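Local coordinates for cytochrome B5 (Hadesarchaea archaeon YNP_N21, PDB 6NZX), which binds a single heme as a cytochrome b5-like domain and probably serves in electron transfer, at residues 36-40 against 41-45. Residues are numbered along the deposited sequence; the frame is centred on the assembly and turned at random.
Sequences FHWKG and GKHHV. With HEM (protoporphyrin IX containing Fe), chain B.
The carbonyl oxygen of His37 is gripped by two donors: His43 ND1 at 3.0 Å, nearly straight with 165° at the hydrogen, and a water whose own oxygen accepts from the backbone N of His44. This is one axial-ligand side of the bis-histidine heme pocket of the cytochrome b5 fold, where His43 NE2 binds the heme iron at 1.9 Å and His62 supplies the second histidine ligand. His37 O lies almost exactly in the imidazole plane of His43, so the bond, together with the iron, helps hold the ring's rotation, although ND1 sits well above the carbonyl plane and not on a lone pair. Such an N-H...O bond from ND1 would probably make the imidazole more electron-donating toward the iron. Placing CG anti to the backbone N (chi1 -172°) lays the His43 ring against the face of the Trp38 indole, in an offset stack with the five-membered ring whose planes differ by only 6°. The CB of His43 adds a CH-pi contact, 3.3 Å from the centroid of the six-membered ring. A leucine in place of Trp38 would probably leave that imidazole face without its flat cover and the ligand ring freer to tilt. Gly41 N donates to Trp38 O at 2.8 Å, closing the turn just before strand 42-43. Nearer the porphyrin, His37 ND1 and His44 NE2 share a hydrogen bond of 2.9 Å, and His44 CD2 reaches heme CHB at 3.4 Å.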
loop_
_atom_site.group_PDB
_atom_site.type_symbol
_atom_site.label_atom_id
_atom_site.label_comp_id
_atom_site.label_asym_id
_atom_site.label_seq_id
_atom_site.Cartn_x
_atom_site.Cartn_y
_atom_site.Cartn_z
ATOM N N PHE A 36 10.601 5.528 -2.565
ATOM C CA PHE A 36 10.691 5.931 -3.962
ATOM C C PHE A 36 10.116 4.845 -4.887
ATOM O O PHE A 36 9.748 5.134 -6.017
ATOM C CB PHE A 36 12.117 6.303 -4.372
ATOM C CG PHE A 36 12.101 7.117 -5.640
ATOM C CD1 PHE A 36 11.756 8.463 -5.607
ATOM C CD2 PHE A 36 12.315 6.515 -6.872
ATOM C CE1 PHE A 36 11.689 9.204 -6.777
ATOM C CE2 PHE A 36 12.231 7.254 -8.042
ATOM C CZ PHE A 36 11.924 8.598 -7.991
ATOM N N HIS A 37 9.991 3.613 -4.384
ATOM C CA HIS A 37 9.322 2.530 -5.113
ATOM C C HIS A 37 7.822 2.797 -5.282
ATOM O O HIS A 37 7.196 2.202 -6.138
ATOM C CB HIS A 37 9.567 1.189 -4.409
ATOM C CG HIS A 37 11.013 0.823 -4.400
ATOM N ND1 HIS A 37 11.574 0.000 -5.361
ATOM C CD2 HIS A 37 12.027 1.217 -3.595
ATOM C CE1 HIS A 37 12.866 -0.114 -5.136
ATOM N NE2 HIS A 37 13.167 0.603 -4.046
ATOM N N TRP A 38 7.253 3.661 -4.437
ATOM C CA TRP A 38 5.813 3.897 -4.425
ATOM C C TRP A 38 5.436 5.358 -4.682
ATOM O O TRP A 38 4.250 5.668 -4.642
ATOM C CB TRP A 38 5.231 3.444 -3.087
ATOM C CG TRP A 38 5.180 1.961 -2.965
ATOM C CD1 TRP A 38 6.116 1.148 -2.407
ATOM C CD2 TRP A 38 4.143 1.110 -3.469
ATOM N NE1 TRP A 38 5.710 -0.152 -2.483
ATOM C CE2 TRP A 38 4.510 -0.208 -3.139
ATOM C CE3 TRP A 38 2.930 1.338 -4.128
ATOM C CZ2 TRP A 38 3.709 -1.295 -3.460
ATOM C CZ3 TRP A 38 2.145 0.257 -4.456
ATOM C CH2 TRP A 38 2.538 -1.041 -4.130
ATOM N N LYS A 39 6.400 6.247 -4.949
ATOM C CA LYS A 39 6.054 7.664 -5.180
ATOM C C LYS A 39 5.231 7.755 -6.472
ATOM O O LYS A 39 5.407 6.959 -7.381
ATOM C CB LYS A 39 7.310 8.543 -5.192
ATOM C CG LYS A 39 8.007 8.728 -3.839
ATOM C CD LYS A 39 7.093 8.929 -2.631
ATOM C CE LYS A 39 6.146 10.114 -2.725
ATOM N NZ LYS A 39 6.744 11.364 -2.189
ATOM N N GLY A 40 4.269 8.684 -6.501
ATOM C CA GLY A 40 3.268 8.755 -7.566
ATOM C C GLY A 40 2.188 7.692 -7.394
ATOM O O GLY A 40 1.190 7.689 -8.117
ATOM N N GLY A 41 2.394 6.770 -6.443
ATOM C CA GLY A 41 1.440 5.690 -6.154
ATOM C C GLY A 41 1.479 4.555 -7.167
ATOM O O GLY A 41 0.545 3.756 -7.239
ATOM N N LYS A 42 2.565 4.482 -7.946
ATOM C CA LYS A 42 2.806 3.385 -8.858
ATOM C C LYS A 42 4.037 2.629 -8.352
ATOM O O LYS A 42 5.005 3.251 -7.835
ATOM C CB LYS A 42 2.949 3.897 -10.299
ATOM C CG LYS A 42 1.637 4.288 -10.980
ATOM C CD LYS A 42 1.464 5.777 -11.282
ATOM C CE LYS A 42 0.206 6.074 -12.080
ATOM N NZ LYS A 42 0.175 7.460 -12.601
ATOM N N HIS A 43 3.955 1.294 -8.439
ATOM C CA HIS A 43 5.017 0.369 -8.022
ATOM C C HIS A 43 5.397 -0.507 -9.223
ATOM O O HIS A 43 4.714 -1.472 -9.544
ATOM C CB HIS A 43 4.572 -0.434 -6.782
ATOM C CG HIS A 43 5.643 -1.275 -6.168
ATOM N ND1 HIS A 43 6.830 -0.741 -5.694
ATOM C CD2 HIS A 43 5.689 -2.598 -5.896
ATOM C CE1 HIS A 43 7.578 -1.714 -5.204
ATOM N NE2 HIS A 43 6.901 -2.870 -5.316
ATOM N N HIS A 44 6.465 -0.101 -9.915
ATOM C CA HIS A 44 7.100 -0.888 -11.001
ATOM C C HIS A 44 6.061 -1.323 -12.031
ATOM O O HIS A 44 6.034 -2.494 -12.433
ATOM C CB HIS A 44 7.914 -2.054 -10.416
ATOM C CG HIS A 44 8.993 -1.566 -9.508
ATOM N ND1 HIS A 44 10.044 -0.788 -9.966
ATOM C CD2 HIS A 44 9.139 -1.651 -8.169
ATOM C CE1 HIS A 44 10.819 -0.449 -8.945
ATOM N NE2 HIS A 44 10.280 -0.960 -7.824
ATOM N N VAL A 45 5.211 -0.361 -12.426
ATOM C CA VAL A 45 4.325 -0.428 -13.586
ATOM C C VAL A 45 3.062 -1.229 -13.243
ATOM O O VAL A 45 1.976 -0.789 -13.566
ATOM C CB VAL A 45 5.022 -0.977 -14.853
ATOM C CG1 VAL A 45 4.083 -1.026 -16.054
ATOM C CG2 VAL A 45 6.268 -0.179 -15.212
HETATM C CHA HEM B . 10.352 -3.246 -3.140
HETATM C CHB HEM B . 9.181 -4.969 -7.618
HETATM C CHC HEM B . 4.670 -5.949 -5.989
HETATM C CHD HEM B . 5.784 -3.934 -1.698
HETATM C C1A HEM B . 10.435 -3.696 -4.525
HETATM C C2A HEM B . 11.711 -3.582 -5.250
HETATM C C3A HEM B . 11.329 -4.109 -6.586
HETATM C C4A HEM B . 9.971 -4.441 -6.475
HETATM C CMA HEM B . 12.256 -4.231 -7.773
HETATM C CAA HEM B . 13.037 -3.079 -4.703
HETATM C CBA HEM B . 13.726 -4.180 -3.861
HETATM C CGA HEM B . 14.178 -3.728 -2.465
HETATM O O1A HEM B . 14.136 -4.559 -1.524
HETATM O O2A HEM B . 14.595 -2.556 -2.268
HETATM C C1B HEM B . 7.765 -5.377 -7.620
HETATM C C2B HEM B . 7.133 -5.931 -8.740
HETATM C C3B HEM B . 5.767 -6.252 -8.271
HETATM C C4B HEM B . 5.836 -5.823 -6.869
HETATM C CMB HEM B . 7.663 -6.168 -10.134
HETATM C CAB HEM B . 4.519 -6.790 -8.968
HETATM C CBB HEM B . 4.602 -8.263 -9.338
HETATM C C1C HEM B . 4.554 -5.519 -4.606
HETATM C C2C HEM B . 3.352 -5.657 -3.941
HETATM C C3C HEM B . 3.639 -5.019 -2.637
HETATM C C4C HEM B . 5.045 -4.615 -2.758
HETATM C CMC HEM B . 2.121 -6.288 -4.520
HETATM C CAC HEM B . 2.826 -4.865 -1.396
HETATM C CBC HEM B . 1.690 -5.499 -1.198
HETATM C C1D HEM B . 7.190 -3.525 -1.709
HETATM C C2D HEM B . 7.773 -2.912 -0.604
HETATM C C3D HEM B . 9.161 -2.711 -1.010
HETATM C C4D HEM B . 9.156 -3.228 -2.310
HETATM C CMD HEM B . 7.145 -2.573 0.720
HETATM C CAD HEM B . 10.293 -2.074 -0.212
HETATM C CBD HEM B . 10.260 -0.566 -0.496
HETATM C CGD HEM B . 11.408 0.188 0.136
HETATM O O1D HEM B . 11.498 1.422 -0.043
HETATM O O2D HEM B . 12.248 -0.427 0.826
HETATM N NA HEM B . 9.425 -4.174 -5.263
HETATM N NB HEM B . 7.011 -5.316 -6.499
HETATM N NC HEM B . 5.545 -4.912 -3.966
HETATM N ND HEM B . 7.994 -3.728 -2.755
HETATM FE FE HEM B . 7.486 -4.552 -4.616
HETATM O O HOH W 1 7.941 2.030 -8.792
#